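Long-range contact in Lmo2812 protein (Listeria monocytogenes EGD-e, PDB 5ZQA), which is a penicillin-binding protein of the peptidase S11 family, probably a serine-type D-Ala-D-Ala carboxypeptidase that trims peptidoglycan peptides during cell wall biogenesis: residues Q28-A39 with A48-M58. Numbering follows the deposited sequence.
Sequences QPNLYLSANAAA and ALYEQNADKVM
Ala-38 and Gln-52 form a hydrogen-bonded antiparallel pair between the two strands of the N-terminal hairpin, at one edge of the five-stranded sheet, and the extended chain leading into the hairpin then runs past Tyr-50 and Gln-52. Ala-38 N reaches Gln-52 O at 3.0 Å, and Gln-52 N returns to Ala-38 O at 2.8 Å. Next to them, Ala-39 and Glu-51 make a non-hydrogen-bonded pair in which Ala-39 CA lies 3.1 Å from Tyr-50 O, a CA-H...O contact; Ala-39 is buried against Thr-175 of helix 175-188, where a small residue fits. Beyond the pair, Asn-53 turns its amide back, and ND2 meets Asn-36 O almost head-on at 2.7 Å, with the acceptor in the amide plane. Asn-53 also starts a type I turn and has a left-handed backbone conformation, which asparagine tolerates well.

In the penicillin-binding, serine beta-lactamase-like fold, helices pack on both faces of such a sheet. Here helix 258-272 packs against Tyr-50 and the lead-in residues Pro-29 and Leu-33, so that Tyr-50 touches both this lead-in chain and Leu-268 of the helix. A chi1 of 178°, which sets CG opposite the backbone nitrogen, carries the tyrosine ring to Leu-31, whose CD1 sits 3.6 Å above the ring centre, 5° off the normal, in a CH-pi contact. Leu-33 CD1 approaches CE2 obliquely, while Pro-29 O comes to the ring edge.

The phenol needs polar company at its outer end. Tyr-50 OH donates to Gln-52 OE1 from above the carbonyl plane and receives a bond from a water also held by Leu-31 O. The straight side chain of Gln-52 lays its amide along the lead-in chain: one water links OE1 to Leu-31 O and Leu-33 N, another joins NE2 to Leu-33 O and Ala-35 O.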
ATOM      1  N   GLN A  28     -18.799 -14.753 -13.757  1.00 44.17           N
ATOM      2  CA  GLN A  28     -17.797 -13.708 -13.626  1.00 39.54           C
ATOM      3  C   GLN A  28     -17.106 -13.546 -14.975  1.00 38.66           C
ATOM      4  O   GLN A  28     -16.899 -14.525 -15.696  1.00 38.00           O
ATOM      5  CB  GLN A  28     -16.799 -14.034 -12.511  1.00 36.47           C
ATOM      6  CG  GLN A  28     -17.431 -14.610 -11.238  1.00 37.53           C
ATOM      7  CD  GLN A  28     -18.441 -13.678 -10.572  1.00 41.70           C
ATOM      8  OE1 GLN A  28     -18.573 -12.506 -10.935  1.00 43.08           O
ATOM      9  NE2 GLN A  28     -19.156 -14.201  -9.579  1.00 39.27           N
ATOM     10  N   PRO A  29     -16.766 -12.300 -15.331  1.00 35.26           N
ATOM     11  CA  PRO A  29     -16.298 -12.008 -16.689  1.00 30.36           C
ATOM     12  C   PRO A  29     -14.990 -12.697 -17.045  1.00 31.16           C
ATOM     13  O   PRO A  29     -14.281 -13.237 -16.195  1.00 29.75           O
ATOM     14  CB  PRO A  29     -16.117 -10.487 -16.675  1.00 34.78           C
ATOM     15  CG  PRO A  29     -15.881 -10.162 -15.248  1.00 31.44           C
ATOM     16  CD  PRO A  29     -16.750 -11.101 -14.476  1.00 32.05           C
ATOM     17  N   ASN A  30     -14.697 -12.674 -18.335  1.00 24.44           N
ATOM     18  CA  ASN A  30     -13.487 -13.249 -18.880  1.00 25.21           C
ATOM     19  C   ASN A  30     -12.514 -12.124 -19.201  1.00 25.25           C
ATOM     20  O   ASN A  30     -12.603 -11.512 -20.266  1.00 27.78           O
ATOM     21  CB  ASN A  30     -13.832 -14.069 -20.128  1.00 26.40           C
ATOM     22  CG  ASN A  30     -12.634 -14.767 -20.730  1.00 28.04           C
ATOM     23  OD1 ASN A  30     -11.651 -15.057 -20.045  1.00 32.16           O
ATOM     24  ND2 ASN A  30     -12.713 -15.051 -22.028  1.00 31.41           N
ATOM     25  N   LEU A  31     -11.606 -11.828 -18.273  1.00 18.10           N
ATOM     26  CA  LEU A  31     -10.654 -10.746 -18.481  1.00 15.35           C
ATOM     27  C   LEU A  31      -9.313 -11.270 -18.956  1.00 15.91           C
ATOM     28  O   LEU A  31      -8.908 -12.388 -18.628  1.00 18.44           O
ATOM     29  CB  LEU A  31     -10.446  -9.932 -17.199  1.00 13.93           C
ATOM     30  CG  LEU A  31     -11.692  -9.331 -16.546  1.00 15.80           C
ATOM     31  CD1 LEU A  31     -11.305  -8.642 -15.246  1.00 16.80           C
ATOM     32  CD2 LEU A  31     -12.418  -8.354 -17.472  1.00 16.89           C
ATOM     33  N   TYR A  32      -8.618 -10.443 -19.721  1.00 13.20           N
ATOM     34  CA  TYR A  32      -7.262 -10.769 -20.128  1.00 13.89           C
ATOM     35  C   TYR A  32      -6.319  -9.709 -19.596  1.00 16.13           C
ATOM     36  O   TYR A  32      -6.182  -8.630 -20.167  1.00 18.76           O
ATOM     37  CB  TYR A  32      -7.185 -10.906 -21.644  1.00 14.62           C
ATOM     38  CG  TYR A  32      -7.951 -12.127 -22.089  1.00 15.69           C
ATOM     39  CD1 TYR A  32      -7.446 -13.399 -21.857  1.00 16.30           C
ATOM     40  CD2 TYR A  32      -9.199 -12.012 -22.687  1.00 21.92           C
ATOM     41  CE1 TYR A  32      -8.147 -14.529 -22.236  1.00 19.73           C
ATOM     42  CE2 TYR A  32      -9.914 -13.143 -23.066  1.00 17.95           C
ATOM     43  CZ  TYR A  32      -9.375 -14.392 -22.835  1.00 17.97           C
ATOM     44  OH  TYR A  32     -10.068 -15.523 -23.209  1.00 27.88           O
ATOM     45  N   LEU A  33      -5.704 -10.035 -18.465  1.00 14.28           N
ATOM     46  CA  LEU A  33      -4.888  -9.088 -17.716  1.00 11.32           C
ATOM     47  C   LEU A  33      -3.425  -9.438 -17.834  1.00 13.22           C
ATOM     48  O   LEU A  33      -3.081 -10.595 -18.079  1.00 13.75           O
ATOM     49  CB  LEU A  33      -5.282  -9.086 -16.233  1.00 11.97           C
ATOM     50  CG  LEU A  33      -6.774  -8.919 -15.926  1.00 14.54           C
ATOM     51  CD1 LEU A  33      -7.031  -9.000 -14.432  1.00 13.81           C
ATOM     52  CD2 LEU A  33      -7.291  -7.602 -16.477  1.00 15.84           C
ATOM     53  N   SER A  34      -2.561  -8.448 -17.631  1.00 12.63           N
ATOM     54  CA  SER A  34      -1.128  -8.710 -17.548  1.00 11.60           C
ATOM     55  C   SER A  34      -0.789  -9.367 -16.224  1.00 11.95           C
ATOM     56  O   SER A  34       0.049 -10.265 -16.153  1.00 14.52           O
ATOM     57  CB  SER A  34      -0.324  -7.420 -17.703  1.00 13.28           C
ATOM     58  OG  SER A  34       1.054  -7.692 -17.505  1.00 15.35           O
ATOM     59  N   ALA A  35      -1.454  -8.899 -15.177  1.00 12.67           N
ATOM     60  CA  ALA A  35      -1.231  -9.394 -13.824  1.00 12.64           C
ATOM     61  C   ALA A  35      -1.298 -10.906 -13.741  1.00 11.96           C
ATOM     62  O   ALA A  35      -2.176 -11.525 -14.336  1.00 14.51           O
ATOM     63  CB  ALA A  35      -2.259  -8.796 -12.885  1.00 12.28           C
ATOM     64  N   ASN A  36      -0.388 -11.499 -12.979  1.00 11.52           N
ATOM     65  CA  ASN A  36      -0.452 -12.934 -12.748  1.00 13.92           C
ATOM     66  C   ASN A  36      -1.427 -13.316 -11.636  1.00 13.72           C
ATOM     67  O   ASN A  36      -1.913 -14.445 -11.604  1.00 18.80           O
ATOM     68  CB  ASN A  36       0.951 -13.462 -12.474  1.00 15.04           C
ATOM     69  CG  ASN A  36       1.779 -13.526 -13.750  1.00 25.47           C
ATOM     70  OD1 ASN A  36       1.310 -14.045 -14.766  1.00 30.29           O
ATOM     71  ND2 ASN A  36       2.987 -12.971 -13.719  1.00 29.10           N
ATOM     72  N   ALA A  37      -1.747 -12.371 -10.755  1.00  9.00           N
ATOM     73  CA  ALA A  37      -2.838 -12.555  -9.796  1.00 10.48           C
ATOM     74  C   ALA A  37      -3.621 -11.259  -9.728  1.00  9.37           C
ATOM     75  O   ALA A  37      -3.030 -10.178  -9.693  1.00  9.63           O
ATOM     76  CB  ALA A  37      -2.320 -12.934  -8.418  1.00 10.85           C
ATOM     77  N   ALA A  38      -4.941 -11.355  -9.737  1.00  8.95           N
ATOM     78  CA  ALA A  38      -5.760 -10.152  -9.735  1.00  8.16           C
ATOM     79  C   ALA A  38      -7.144 -10.430  -9.206  1.00  9.65           C
ATOM     80  O   ALA A  38      -7.634 -11.559  -9.278  1.00 11.33           O
ATOM     81  CB  ALA A  38      -5.848  -9.574 -11.120  1.00 10.07           C
ATOM     82  N   ALA A  39      -7.783  -9.392  -8.686  1.00  8.07           N
ATOM     83  CA  ALA A  39      -9.135  -9.531  -8.174  1.00  9.41           C
ATOM     84  C   ALA A  39      -9.769  -8.169  -7.969  1.00  7.70           C
ATOM     85  O   ALA A  39      -9.075  -7.151  -7.879  1.00  9.05           O
ATOM     86  CB  ALA A  39      -9.138 -10.329  -6.853  1.00 11.05           C
ATOM     87  N   ALA A  48     -16.538 -11.305  -4.095  1.00 10.82           N
ATOM     88  CA  ALA A  48     -15.535 -11.287  -5.151  1.00 10.96           C
ATOM     89  C   ALA A  48     -16.247 -11.116  -6.490  1.00 12.45           C
ATOM     90  O   ALA A  48     -17.113 -11.922  -6.837  1.00 18.77           O
ATOM     91  CB  ALA A  48     -14.704 -12.568  -5.131  1.00 13.38           C
ATOM     92  N   LEU A  49     -15.924 -10.051  -7.218  1.00 11.60           N
ATOM     93  CA  LEU A  49     -16.547  -9.788  -8.517  1.00 11.12           C
ATOM     94  C   LEU A  49     -15.707 -10.331  -9.672  1.00 13.89           C
ATOM     95  O   LEU A  49     -16.222 -10.602 -10.759  1.00 15.01           O
ATOM     96  CB  LEU A  49     -16.782  -8.285  -8.681  1.00 13.04           C
ATOM     97  CG  LEU A  49     -17.571  -7.734  -7.490  1.00 16.24           C
ATOM     98  CD1 LEU A  49     -17.626  -6.215  -7.481  1.00 19.04           C
ATOM     99  CD2 LEU A  49     -18.975  -8.336  -7.499  1.00 19.49           C
ATOM    100  N   TYR A  50     -14.413 -10.488  -9.420  1.00 11.24           N
ATOM    101  CA  TYR A  50     -13.500 -11.177 -10.318  1.00 11.47           C
ATOM    102  C   TYR A  50     -12.332 -11.684  -9.504  1.00 11.42           C
ATOM    103  O   TYR A  50     -11.834 -10.967  -8.639  1.00 10.17           O
ATOM    104  CB  TYR A  50     -12.994 -10.262 -11.440  1.00 13.09           C
ATOM    105  CG  TYR A  50     -12.003 -10.941 -12.356  1.00 13.72           C
ATOM    106  CD1 TYR A  50     -12.433 -11.732 -13.413  1.00 16.16           C
ATOM    107  CD2 TYR A  50     -10.641 -10.818 -12.144  1.00 12.18           C
ATOM    108  CE1 TYR A  50     -11.525 -12.368 -14.245  1.00 16.62           C
ATOM    109  CE2 TYR A  50      -9.718 -11.450 -12.971  1.00 15.19           C
ATOM    110  CZ  TYR A  50     -10.172 -12.222 -14.017  1.00 16.45           C
ATOM    111  OH  TYR A  50      -9.268 -12.858 -14.845  1.00 19.28           O
ATOM    112  N   GLU A  51     -11.902 -12.917  -9.770  1.00 13.24           N
ATOM    113  CA  GLU A  51     -10.717 -13.468  -9.127  1.00 11.75           C
ATOM    114  C   GLU A  51      -9.886 -14.291 -10.100  1.00 12.81           C
ATOM    115  O   GLU A  51     -10.410 -15.110 -10.857  1.00 14.48           O
ATOM    116  CB  GLU A  51     -11.093 -14.334  -7.918  1.00 14.29           C
ATOM    117  CG  GLU A  51     -11.363 -13.536  -6.649  1.00 13.33           C
ATOM    118  CD  GLU A  51     -11.623 -14.414  -5.427  1.00 17.93           C
ATOM    119  OE1 GLU A  51     -12.265 -15.480  -5.562  1.00 19.09           O
ATOM    120  OE2 GLU A  51     -11.187 -14.036  -4.323  1.00 16.97           O
ATOM    121  N   GLN A  52      -8.583 -14.068 -10.058  1.00 12.08           N
ATOM    122  CA  GLN A  52      -7.627 -14.839 -10.836  1.00 15.38           C
ATOM    123  C   GLN A  52      -6.419 -15.127  -9.963  1.00 12.67           C
ATOM    124  O   GLN A  52      -5.725 -14.194  -9.563  1.00 12.07           O
ATOM    125  CB  GLN A  52      -7.220 -14.073 -12.094  1.00 16.78           C
ATOM    126  CG  GLN A  52      -6.160 -14.754 -12.936  1.00 20.31           C
ATOM    127  CD  GLN A  52      -5.729 -13.900 -14.118  1.00 28.24           C
ATOM    128  OE1 GLN A  52      -6.387 -12.913 -14.465  1.00 24.30           O
ATOM    129  NE2 GLN A  52      -4.619 -14.280 -14.745  1.00 32.45           N
ATOM    130  N   ASN A  53      -6.190 -16.399  -9.636  1.00 12.93           N
ATOM    131  CA  ASN A  53      -5.100 -16.782  -8.734  1.00 12.17           C
ATOM    132  C   ASN A  53      -5.200 -16.063  -7.394  1.00 12.10           C
ATOM    133  O   ASN A  53      -4.194 -15.634  -6.837  1.00 12.17           O
ATOM    134  CB  ASN A  53      -3.731 -16.504  -9.381  1.00 13.71           C
ATOM    135  CG  ASN A  53      -3.404 -17.480 -10.488  1.00 18.46           C
ATOM    136  OD1 ASN A  53      -3.870 -18.619 -10.479  1.00 20.42           O
ATOM    137  ND2 ASN A  53      -2.593 -17.043 -11.445  1.00 23.90           N
ATOM    138  N   ALA A  54      -6.418 -15.962  -6.869  1.00 11.25           N
ATOM    139  CA  ALA A  54      -6.680 -15.172  -5.666  1.00 13.53           C
ATOM    140  C   ALA A  54      -6.127 -15.805  -4.391  1.00 13.13           C
ATOM    141  O   ALA A  54      -6.040 -15.140  -3.349  1.00 15.37           O
ATOM    142  CB  ALA A  54      -8.173 -14.947  -5.521  1.00 14.53           C
ATOM    143  N   ASP A  55      -5.786 -17.089  -4.468  1.00 15.10           N
ATOM    144  CA  ASP A  55      -5.241 -17.826  -3.333  1.00 16.46           C
ATOM    145  C   ASP A  55      -3.734 -18.038  -3.464  1.00 15.76           C
ATOM    146  O   ASP A  55      -3.118 -18.649  -2.590  1.00 18.18           O
ATOM    147  CB  ASP A  55      -5.933 -19.189  -3.180  1.00 22.63           C
ATOM    148  CG  ASP A  55      -7.422 -19.070  -2.926  1.00 26.17           C
ATOM    149  OD1 ASP A  55      -7.812 -18.704  -1.794  1.00 30.18           O
ATOM    150  OD2 ASP A  55      -8.205 -19.364  -3.856  1.00 30.56           O
ATOM    151  N   LYS A  56      -3.146 -17.546  -4.553  1.00 14.48           N
ATOM    152  CA  LYS A  56      -1.729 -17.740  -4.819  1.00 14.85           C
ATOM    153  C   LYS A  56      -0.861 -16.807  -3.972  1.00 14.27           C
ATOM    154  O   LYS A  56      -1.091 -15.598  -3.915  1.00 11.84           O
ATOM    155  CB  LYS A  56      -1.429 -17.524  -6.304  1.00 14.58           C
ATOM    156  CG  LYS A  56       0.046 -17.700  -6.659  1.00 15.89           C
ATOM    157  CD  LYS A  56       0.292 -17.659  -8.155  1.00 18.47           C
ATOM    158  CE  LYS A  56       1.768 -17.895  -8.453  1.00 27.24           C
ATOM    159  NZ  LYS A  56       2.095 -17.731  -9.893  1.00 32.09           N
ATOM    160  N   VAL A  57       0.140 -17.370  -3.310  1.00 11.13           N
ATOM    161  CA  VAL A  57       1.069 -16.564  -2.524  1.00 11.15           C
ATOM    162  C   VAL A  57       2.022 -15.789  -3.442  1.00 13.26           C
ATOM    163  O   VAL A  57       2.710 -16.372  -4.285  1.00 14.45           O
ATOM    164  CB  VAL A  57       1.864 -17.437  -1.549  1.00 10.86           C
ATOM    165  CG1 VAL A  57       2.872 -16.597  -0.763  1.00 15.89           C
ATOM    166  CG2 VAL A  57       0.909 -18.151  -0.600  1.00 13.34           C
ATOM    167  N   MET A  58       2.047 -14.471  -3.266  1.00 10.18           N
ATOM    168  CA  MET A  58       2.772 -13.557  -4.143  1.00 10.78           C
ATOM    169  C   MET A  58       3.600 -12.566  -3.345  1.00 10.26           C
ATOM    170  O   MET A  58       3.157 -12.105  -2.298  1.00  9.78           O
ATOM    171  CB  MET A  58       1.795 -12.763  -5.022  1.00 13.08           C
ATOM    172  CG  MET A  58       0.864 -13.600  -5.867  1.00 13.82           C
ATOM    173  SD  MET A  58       1.723 -14.323  -7.274  1.00 15.63           S
ATOM    174  CE  MET A  58       1.817 -12.897  -8.369  1.00 14.37           C
TER
HETATM  175  O   HOH W   1     -10.451 -14.387 -16.983  1.00 27.24           O
HETATM  176  O   HOH W   2      -6.191 -12.688 -17.354  1.00 22.48           O
HETATM  177  O   HOH W   3      -2.748 -12.958 -16.448  1.00 23.64           O